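Local coordinates for iron aquisition yersiniabactin synthesis enzyme, YbtT (Escherichia coli, PDB 6BA9), which acts as a type II thioesterase of broad specificity that sustains yersiniabactin synthesis in pathogenic enterobacteria, at residues E104-I115 with P185-L193; C118-E126 with S174-V182. The protein carries 1 engineered substitution. All coordinates share one frame; numbering follows the deposited sequence.

Contact 1 of 2, residues E104-I115 with P185-L193; sequences EQRGLAPQGLII and PLRTPALLL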
loop_
_atom_site.group_PDB
_atom_site.type_symbol
_atom_site.label_atom_id
_atom_site.label_comp_id
_atom_site.label_asym_id
_atom_site.label_seq_id
_atom_site.Cartn_x
_atom_site.Cartn_y
_atom_site.Cartn_z
ATOM N N GLU A 104 1.426 -3.318 16.497
ATOM C CA GLU A 104 0.410 -3.560 17.521
ATOM C C GLU A 104 0.898 -4.592 18.527
ATOM O O GLU A 104 0.758 -4.392 19.746
ATOM C CB GLU A 104 -0.894 -4.014 16.841
ATOM C CG GLU A 104 -2.079 -4.144 17.749
ATOM C CD GLU A 104 -3.337 -4.461 16.952
ATOM O OE1 GLU A 104 -3.578 -3.791 15.921
ATOM O OE2 GLU A 104 -4.032 -5.401 17.349
ATOM N N GLN A 105 1.501 -5.691 18.044
ATOM C CA GLN A 105 2.019 -6.740 18.917
ATOM C C GLN A 105 3.108 -6.210 19.834
ATOM O O GLN A 105 3.256 -6.672 20.976
ATOM C CB GLN A 105 2.620 -7.871 18.091
ATOM C CG GLN A 105 1.654 -8.722 17.299
ATOM C CD GLN A 105 2.391 -9.613 16.309
ATOM O OE1 GLN A 105 3.623 -9.555 16.197
ATOM N NE2 GLN A 105 1.648 -10.436 15.587
ATOM N N ARG A 106 3.924 -5.291 19.338
ATOM C CA ARG A 106 5.002 -4.726 20.140
ATOM C C ARG A 106 4.519 -3.688 21.148
ATOM O O ARG A 106 5.351 -3.130 21.876
ATOM C CB ARG A 106 6.031 -4.074 19.200
ATOM C CG ARG A 106 6.811 -5.073 18.360
ATOM C CD ARG A 106 7.620 -4.391 17.248
ATOM N NE ARG A 106 8.113 -5.385 16.292
ATOM C CZ ARG A 106 8.869 -5.106 15.233
ATOM N NH1 ARG A 106 9.246 -3.857 14.967
ATOM N NH2 ARG A 106 9.234 -6.087 14.429
ATOM N N GLY A 107 3.219 -3.386 21.193
ATOM C CA GLY A 107 2.696 -2.395 22.112
ATOM C C GLY A 107 2.817 -0.968 21.643
ATOM O O GLY A 107 2.784 -0.046 22.463
ATOM N N LEU A 108 2.932 -0.741 20.337
ATOM C CA LEU A 108 3.237 0.597 19.860
ATOM C C LEU A 108 2.012 1.364 19.386
ATOM O O LEU A 108 2.108 2.580 19.159
ATOM C CB LEU A 108 4.354 0.538 18.817
ATOM C CG LEU A 108 5.644 0.082 19.520
ATOM C CD1 LEU A 108 6.729 -0.166 18.517
ATOM C CD2 LEU A 108 6.112 1.119 20.546
ATOM N N ALA A 109 0.871 0.694 19.269
ATOM C CA ALA A 109 -0.420 1.363 19.182
ATOM C C ALA A 109 -0.471 2.322 18.001
ATOM O O ALA A 109 -0.630 3.533 18.202
ATOM C CB ALA A 109 -0.693 2.129 20.483
ATOM N N PRO A 110 -0.340 1.845 16.770
ATOM C CA PRO A 110 -0.683 2.710 15.624
ATOM C C PRO A 110 -2.104 3.239 15.789
ATOM O O PRO A 110 -2.969 2.561 16.338
ATOM C CB PRO A 110 -0.575 1.777 14.413
ATOM C CG PRO A 110 0.111 0.545 14.898
ATOM C CD PRO A 110 -0.111 0.448 16.380
ATOM N N GLN A 111 -2.349 4.462 15.331
ATOM C CA GLN A 111 -3.662 5.071 15.506
ATOM C C GLN A 111 -4.651 4.714 14.410
ATOM O O GLN A 111 -5.863 4.876 14.603
ATOM C CB GLN A 111 -3.526 6.590 15.624
ATOM C CG GLN A 111 -2.657 6.981 16.813
ATOM C CD GLN A 111 -3.197 6.457 18.118
ATOM O OE1 GLN A 111 -4.276 6.850 18.555
ATOM N NE2 GLN A 111 -2.452 5.540 18.750
ATOM N N GLY A 112 -4.196 4.206 13.280
ATOM C CA GLY A 112 -5.117 3.878 12.224
ATOM C C GLY A 112 -4.426 3.091 11.136
ATOM O O GLY A 112 -3.212 3.251 10.936
ATOM N N LEU A 113 -5.202 2.256 10.448
ATOM C CA LEU A 113 -4.778 1.439 9.316
ATOM C C LEU A 113 -5.768 1.659 8.178
ATOM O O LEU A 113 -6.984 1.506 8.373
ATOM C CB LEU A 113 -4.764 -0.040 9.688
ATOM C CG LEU A 113 -4.454 -1.007 8.550
ATOM C CD1 LEU A 113 -3.048 -0.759 7.944
ATOM C CD2 LEU A 113 -4.642 -2.441 9.040
ATOM N N ILE A 114 -5.256 2.013 6.998
ATOM C CA ILE A 114 -6.063 2.248 5.803
ATOM C C ILE A 114 -5.685 1.198 4.756
ATOM O O ILE A 114 -4.542 1.188 4.253
ATOM C CB ILE A 114 -5.932 3.686 5.265
ATOM C CG1 ILE A 114 -6.322 4.720 6.343
ATOM C CG2 ILE A 114 -6.800 3.865 4.020
ATOM C CD1 ILE A 114 -5.153 5.346 7.046
ATOM N N ILE A 115 -6.627 0.303 4.456
ATOM C CA ILE A 115 -6.477 -0.770 3.483
ATOM C C ILE A 115 -7.259 -0.344 2.245
ATOM O O ILE A 115 -8.481 -0.172 2.314
ATOM C CB ILE A 115 -7.048 -2.074 4.069
ATOM C CG1 ILE A 115 -6.247 -2.512 5.283
ATOM C CG2 ILE A 115 -7.169 -3.178 3.014
ATOM C CD1 ILE A 115 -4.861 -2.901 5.003
ATOM N N PRO A 185 -7.224 -11.226 15.163
ATOM C CA PRO A 185 -7.566 -10.036 14.394
ATOM C C PRO A 185 -6.827 -8.831 14.945
ATOM O O PRO A 185 -6.433 -8.782 16.115
ATOM C CB PRO A 185 -9.076 -9.899 14.605
ATOM C CG PRO A 185 -9.311 -10.522 15.934
ATOM C CD PRO A 185 -8.338 -11.660 16.035
ATOM N N LEU A 186 -6.622 -7.856 14.083
ATOM C CA LEU A 186 -5.976 -6.627 14.498
ATOM C C LEU A 186 -6.985 -5.713 15.153
ATOM O O LEU A 186 -8.140 -5.636 14.721
ATOM C CB LEU A 186 -5.376 -5.925 13.281
ATOM C CG LEU A 186 -4.175 -6.602 12.630
ATOM C CD1 LEU A 186 -3.475 -5.605 11.702
ATOM C CD2 LEU A 186 -3.193 -7.118 13.668
ATOM N N ARG A 187 -6.561 -5.039 16.217
ATOM C CA ARG A 187 -7.416 -4.122 16.952
ATOM C C ARG A 187 -7.218 -2.667 16.571
ATOM O O ARG A 187 -8.039 -1.826 16.959
ATOM C CB ARG A 187 -7.220 -4.310 18.451
ATOM C CG ARG A 187 -7.875 -5.588 18.951
ATOM C CD ARG A 187 -6.900 -6.740 19.012
ATOM N NE ARG A 187 -7.568 -8.016 19.305
ATOM C CZ ARG A 187 -6.944 -9.089 19.782
ATOM N NH1 ARG A 187 -5.642 -9.042 20.050
ATOM N NH2 ARG A 187 -7.622 -10.208 20.007
ATOM N N THR A 188 -6.180 -2.344 15.817
ATOM C CA THR A 188 -6.011 -0.972 15.362
ATOM C C THR A 188 -7.235 -0.554 14.543
ATOM O O THR A 188 -7.650 -1.289 13.637
ATOM C CB THR A 188 -4.757 -0.887 14.484
ATOM O OG1 THR A 188 -3.575 -1.148 15.267
ATOM C CG2 THR A 188 -4.615 0.493 13.833
ATOM N N PRO A 189 -7.803 0.627 14.782
ATOM C CA PRO A 189 -8.952 1.062 13.977
ATOM C C PRO A 189 -8.574 1.154 12.509
ATOM O O PRO A 189 -7.510 1.677 12.156
ATOM C CB PRO A 189 -9.276 2.441 14.551
ATOM C CG PRO A 189 -8.793 2.364 15.953
ATOM C CD PRO A 189 -7.520 1.566 15.875
ATOM N N ALA A 190 -9.462 0.646 11.662
ATOM C CA ALA A 190 -9.171 0.396 10.261
ATOM C C ALA A 190 -10.259 0.968 9.369
ATOM O O ALA A 190 -11.454 0.938 9.697
ATOM C CB ALA A 190 -9.024 -1.086 9.984
ATOM N N LEU A 191 -9.822 1.458 8.205
ATOM C CA LEU A 191 -10.693 1.945 7.155
ATOM C C LEU A 191 -10.407 1.161 5.888
ATOM O O LEU A 191 -9.238 0.997 5.508
ATOM C CB LEU A 191 -10.418 3.419 6.898
ATOM C CG LEU A 191 -11.091 4.070 5.696
ATOM C CD1 LEU A 191 -12.631 4.057 5.846
ATOM C CD2 LEU A 191 -10.581 5.493 5.516
ATOM N N LEU A 192 -11.457 0.675 5.241
ATOM C CA LEU A 192 -11.374 -0.038 3.982
ATOM C C LEU A 192 -11.857 0.881 2.872
ATOM O O LEU A 192 -12.944 1.469 2.981
ATOM C CB LEU A 192 -12.269 -1.279 4.015
ATOM C CG LEU A 192 -12.027 -2.302 5.129
ATOM C CD1 LEU A 192 -12.993 -3.473 5.016
ATOM C CD2 LEU A 192 -10.609 -2.807 5.130
ATOM N N LEU A 193 -11.045 1.019 1.825
ATOM C CA LEU A 193 -11.375 1.807 0.651
ATOM C C LEU A 193 -11.371 0.910 -0.574
ATOM O O LEU A 193 -10.532 0.005 -0.704
ATOM C CB LEU A 193 -10.360 2.941 0.458
ATOM C CG LEU A 193 -10.257 3.984 1.563
ATOM C CD1 LEU A 193 -9.191 4.994 1.202
ATOM C CD2 LEU A 193 -11.592 4.676 1.772
HETATM O O HOH W 1 -3.779 -8.440 17.102
HETATM O O HOH W 2 -3.339 0.121 17.585
#
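Leu-113, Ile-114 and Ile-115 pair in parallel with Ala-190, Leu-191 and Leu-192, joining two neighbouring strands of the central sheet of an alpha/beta-hydrolase fold. The bonds alternate as parallel pairing requires: Leu-113 N gives to Pro-189 O, Leu-113 O takes Leu-191 N, and Ile-115 bonds in the same way with Leu-191 O and Leu-193 N.

Apolar contacts flank these bonds. Ile-115 and Leu-192 lie side by side, with CB of Ile-115 3.8 Å from CD2 of Leu-192, and Trp-209 touches both. On the other face of the sheet, which helix 233-243 covers, Ile-114 CG2 comes within 3.9 Å of Leu-193 CD1.

The polar part lies just before the strands, at the end of helix 91-105. Glu-104 has CG anti to its backbone nitrogen (chi1 -173°), and its extended chain carries the carboxylate to the backbone of Arg-187 and Thr-188. OE2 of Glu-104 accepts Arg-187 N on its syn side at 2.8 Å, in a nearly straight bond (171°). OE1 of Glu-104 takes two donors from the same face of the carboxylate plane, Thr-188 N at 3.0 Å and Thr-188 OG1 at 2.7 Å. These three bonds fix the rotation of the carboxylate. CG2 of Thr-188 lies 3.6 Å from Pro-110 O, and a water donates both to Thr-188 OG1 and to that same Pro-110 O.

Contact 2 of 2, residues C118-E126 with S174-V182; sequences CHAPHLHSE and SYHYDSPDV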
loop_
_atom_site.group_PDB
_atom_site.type_symbol
_atom_site.label_atom_id
_atom_site.label_comp_id
_atom_site.label_asym_id
_atom_site.label_seq_id
_atom_site.Cartn_x
_atom_site.Cartn_y
_atom_site.Cartn_z
ATOM N N CYS A 118 -7.455 -3.750 -2.314
ATOM C CA CYS A 118 -6.723 -4.999 -2.154
ATOM C C CYS A 118 -7.668 -6.069 -1.644
ATOM O O CYS A 118 -8.456 -5.811 -0.736
ATOM C CB CYS A 118 -5.603 -4.802 -1.131
ATOM S SG CYS A 118 -4.446 -6.179 -0.997
ATOM N N HIS A 119 -7.567 -7.264 -2.222
ATOM C CA HIS A 119 -8.287 -8.410 -1.688
ATOM C C HIS A 119 -7.725 -8.808 -0.323
ATOM O O HIS A 119 -6.559 -8.557 0.013
ATOM C CB HIS A 119 -8.165 -9.600 -2.639
ATOM C CG HIS A 119 -6.755 -10.028 -2.846
ATOM N ND1 HIS A 119 -5.898 -9.363 -3.696
ATOM C CD2 HIS A 119 -6.031 -11.013 -2.272
ATOM C CE1 HIS A 119 -4.706 -9.928 -3.639
ATOM N NE2 HIS A 119 -4.759 -10.939 -2.792
ATOM N N ALA A 120 -8.561 -9.471 0.468
ATOM C CA ALA A 120 -8.182 -9.866 1.816
ATOM C C ALA A 120 -7.163 -11.014 1.810
ATOM O O ALA A 120 -7.037 -11.738 0.809
ATOM C CB ALA A 120 -9.428 -10.303 2.559
ATOM N N PRO A 121 -6.426 -11.209 2.920
ATOM C CA PRO A 121 -5.309 -12.180 2.906
ATOM C C PRO A 121 -5.701 -13.649 2.794
ATOM O O PRO A 121 -4.813 -14.455 2.491
ATOM C CB PRO A 121 -4.564 -11.896 4.216
ATOM C CG PRO A 121 -4.925 -10.478 4.554
ATOM C CD PRO A 121 -6.352 -10.337 4.105
ATOM N N HIS A 122 -6.965 -14.023 2.997
ATOM C CA HIS A 122 -7.377 -15.399 2.743
ATOM C C HIS A 122 -7.882 -15.605 1.325
ATOM O O HIS A 122 -8.336 -16.713 0.991
ATOM C CB HIS A 122 -8.444 -15.843 3.753
ATOM C CG HIS A 122 -9.711 -15.060 3.669
ATOM N ND1 HIS A 122 -9.814 -13.766 4.133
ATOM C CD2 HIS A 122 -10.938 -15.388 3.195
ATOM C CE1 HIS A 122 -11.045 -13.329 3.944
ATOM N NE2 HIS A 122 -11.745 -14.291 3.362
ATOM N N LEU A 123 -7.817 -14.582 0.485
ATOM C CA LEU A 123 -8.244 -14.642 -0.899
ATOM C C LEU A 123 -7.050 -14.484 -1.835
ATOM O O LEU A 123 -5.923 -14.222 -1.407
ATOM C CB LEU A 123 -9.282 -13.554 -1.170
ATOM C CG LEU A 123 -10.528 -13.541 -0.276
ATOM C CD1 LEU A 123 -11.417 -12.384 -0.612
ATOM C CD2 LEU A 123 -11.302 -14.852 -0.404
ATOM N N HIS A 124 -7.308 -14.676 -3.123
ATOM C CA HIS A 124 -6.353 -14.368 -4.180
ATOM C C HIS A 124 -6.934 -13.295 -5.090
ATOM O O HIS A 124 -8.151 -13.194 -5.264
ATOM C CB HIS A 124 -6.048 -15.613 -5.030
ATOM C CG HIS A 124 -5.537 -16.781 -4.246
ATOM N ND1 HIS A 124 -4.198 -16.987 -4.002
ATOM C CD2 HIS A 124 -6.187 -17.830 -3.688
ATOM C CE1 HIS A 124 -4.046 -18.101 -3.301
ATOM N NE2 HIS A 124 -5.238 -18.634 -3.103
ATOM N N SER A 125 -6.044 -12.506 -5.691
ATOM C CA SER A 125 -6.456 -11.557 -6.716
ATOM C C SER A 125 -7.094 -12.287 -7.890
ATOM O O SER A 125 -6.683 -13.389 -8.262
ATOM C CB SER A 125 -5.231 -10.778 -7.207
ATOM O OG SER A 125 -5.601 -9.892 -8.239
ATOM N N GLU A 126 -8.101 -11.665 -8.501
ATOM C CA GLU A 126 -8.684 -12.300 -9.672
ATOM C C GLU A 126 -7.718 -12.298 -10.856
ATOM O O GLU A 126 -7.711 -13.252 -11.636
ATOM C CB GLU A 126 -10.054 -11.698 -9.988
ATOM C CG GLU A 126 -11.106 -12.166 -8.964
ATOM C CD GLU A 126 -12.498 -11.599 -9.191
ATOM O OE1 GLU A 126 -12.876 -10.613 -8.507
ATOM O OE2 GLU A 126 -13.223 -12.159 -10.045
ATOM N N SER A 174 2.039 -14.464 -3.864
ATOM C CA SER A 174 2.350 -15.597 -3.001
ATOM C C SER A 174 1.891 -15.370 -1.572
ATOM O O SER A 174 1.911 -16.316 -0.773
ATOM C CB SER A 174 3.845 -15.913 -3.040
ATOM O OG SER A 174 4.618 -14.874 -2.476
ATOM N N TYR A 175 1.468 -14.151 -1.248
ATOM C CA TYR A 175 0.963 -13.795 0.074
ATOM C C TYR A 175 -0.468 -14.292 0.213
ATOM O O TYR A 175 -1.367 -13.834 -0.503
ATOM C CB TYR A 175 1.033 -12.276 0.240
ATOM C CG TYR A 175 0.436 -11.760 1.526
ATOM C CD1 TYR A 175 -0.835 -11.210 1.552
ATOM C CD2 TYR A 175 1.125 -11.839 2.723
ATOM C CE1 TYR A 175 -1.382 -10.733 2.713
ATOM C CE2 TYR A 175 0.581 -11.356 3.890
ATOM C CZ TYR A 175 -0.682 -10.810 3.878
ATOM O OH TYR A 175 -1.278 -10.310 5.017
ATOM N N HIS A 176 -0.672 -15.236 1.125
ATOM C CA HIS A 176 -1.971 -15.867 1.269
ATOM C C HIS A 176 -1.954 -16.710 2.528
ATOM O O HIS A 176 -0.956 -17.383 2.815
ATOM C CB HIS A 176 -2.273 -16.766 0.067
ATOM C CG HIS A 176 -3.582 -17.476 0.169
ATOM N ND1 HIS A 176 -3.680 -18.804 0.539
ATOM C CD2 HIS A 176 -4.847 -17.041 -0.023
ATOM C CE1 HIS A 176 -4.953 -19.156 0.549
ATOM N NE2 HIS A 176 -5.683 -18.107 0.215
ATOM N N TYR A 177 -3.060 -16.673 3.257
ATOM C CA TYR A 177 -3.274 -17.520 4.420
ATOM C C TYR A 177 -4.472 -18.428 4.171
ATOM O O TYR A 177 -5.426 -18.052 3.488
ATOM C CB TYR A 177 -3.582 -16.691 5.657
ATOM C CG TYR A 177 -2.452 -15.820 6.154
ATOM C CD1 TYR A 177 -1.432 -16.343 6.936
ATOM C CD2 TYR A 177 -2.426 -14.458 5.875
ATOM C CE1 TYR A 177 -0.411 -15.529 7.413
ATOM C CE2 TYR A 177 -1.419 -13.646 6.348
ATOM C CZ TYR A 177 -0.410 -14.178 7.106
ATOM O OH TYR A 177 0.601 -13.357 7.590
ATOM N N ASP A 178 -4.440 -19.626 4.762
ATOM C CA ASP A 178 -5.538 -20.552 4.511
ATOM C C ASP A 178 -6.844 -20.057 5.113
ATOM O O ASP A 178 -7.911 -20.302 4.541
ATOM C CB ASP A 178 -5.205 -21.943 5.043
ATOM C CG ASP A 178 -4.227 -22.683 4.161
ATOM O OD1 ASP A 178 -4.072 -22.290 2.985
ATOM O OD2 ASP A 178 -3.620 -23.664 4.645
ATOM N N SER A 179 -6.791 -19.359 6.242
ATOM C CA SER A 179 -8.007 -18.873 6.872
ATOM C C SER A 179 -7.661 -17.707 7.789
ATOM O O SER A 179 -6.526 -17.599 8.266
ATOM C CB SER A 179 -8.699 -19.994 7.664
ATOM O OG SER A 179 -8.628 -19.763 9.050
ATOM N N PRO A 180 -8.631 -16.832 8.071
ATOM C CA PRO A 180 -8.386 -15.712 9.000
ATOM C C PRO A 180 -8.027 -16.135 10.411
ATOM O O PRO A 180 -7.512 -15.312 11.177
ATOM C CB PRO A 180 -9.707 -14.928 8.967
ATOM C CG PRO A 180 -10.407 -15.392 7.708
ATOM C CD PRO A 180 -9.999 -16.811 7.527
ATOM N N ASP A 181 -8.286 -17.380 10.799
ATOM C CA ASP A 181 -7.989 -17.763 12.170
ATOM C C ASP A 181 -6.530 -18.124 12.388
ATOM O O ASP A 181 -6.165 -18.496 13.509
ATOM C CB ASP A 181 -8.914 -18.890 12.641
ATOM C CG ASP A 181 -8.667 -20.198 11.930
ATOM O OD1 ASP A 181 -7.659 -20.331 11.203
ATOM O OD2 ASP A 181 -9.499 -21.114 12.112
ATOM N N VAL A 182 -5.690 -18.004 11.358
ATOM C CA VAL A 182 -4.258 -18.228 11.504
ATOM C C VAL A 182 -3.625 -17.265 12.495
ATOM O O VAL A 182 -2.588 -17.588 13.085
ATOM C CB VAL A 182 -3.559 -18.191 10.121
ATOM C CG1 VAL A 182 -2.050 -18.120 10.270
ATOM C CG2 VAL A 182 -3.943 -19.427 9.303
HETATM O O HOH W 3 -2.300 -12.474 -2.810
HETATM O O HOH W 4 -7.845 -19.147 2.290
HETATM O O HOH W 5 -3.942 -12.642 -0.212
#
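The imidazoles of His-124 and His-176 form an offset stack, centroids 4.0 Å apart and planes at 16°, where two loops of the alpha/beta-hydrolase fold meet beyond the end of strand 112-116. One loop makes a type I beta turn from Ala-120 to Leu-123. At the edge of the His-176 ring, Leu-123 O lies in plane, 3.3 Å from His-176 CD2, while His-176 NE2 gives a weak bond to His-122 O. With chi1 at 63°, CG of His-122 sits between its backbone N and carbonyl carbon, which places the ring between Leu-123 CG on one face and Pro-180 CG on the opposite one, the latter a CH-pi contact 4.2 Å from the ring centroid; ND1 of His-122 bonds to Trp-212 NE1. Pro-121 CB meets the edge of the Tyr-177 ring at CD2 and also touches Tyr-175 CE1, each 3.7 Å away. Both tyrosine hydroxyls bond to Glu-98 of helix 91-105, which fixes the far ends of the rings that the proline packs against.

The backbones are tied by Tyr-177 N, which donates to Pro-121 O at 2.9 Å. A water hydrogen-bonds both His-119 NE2, in the plane of that ring, at 2.9 Å, and Tyr-175 O, to which it donates, at 2.8 Å.

Contact 1 is mostly buried and includes regular sheet pairing, whereas contact 2 joins irregular loops and is only partly buried. Segment 118-126 follows soon after strand 112-116, and segment 174-182 leads toward strand 190-195, so both contacts bring together the same two parts of the chain; their centres lie about 18 Å apart. Strand backbone bonds and aliphatic side chains dominate in the first, with one carboxylate held by two backbone N-H groups and a hydroxyl. The second depends on histidine, tyrosine and proline rings and bridging waters, with one good direct hydrogen bond and one weak one. Helix 91-105 serves both, supplying Glu-104 to contact 1 and Glu-98 beside contact 2, while Trp-209 packs on side chains of each.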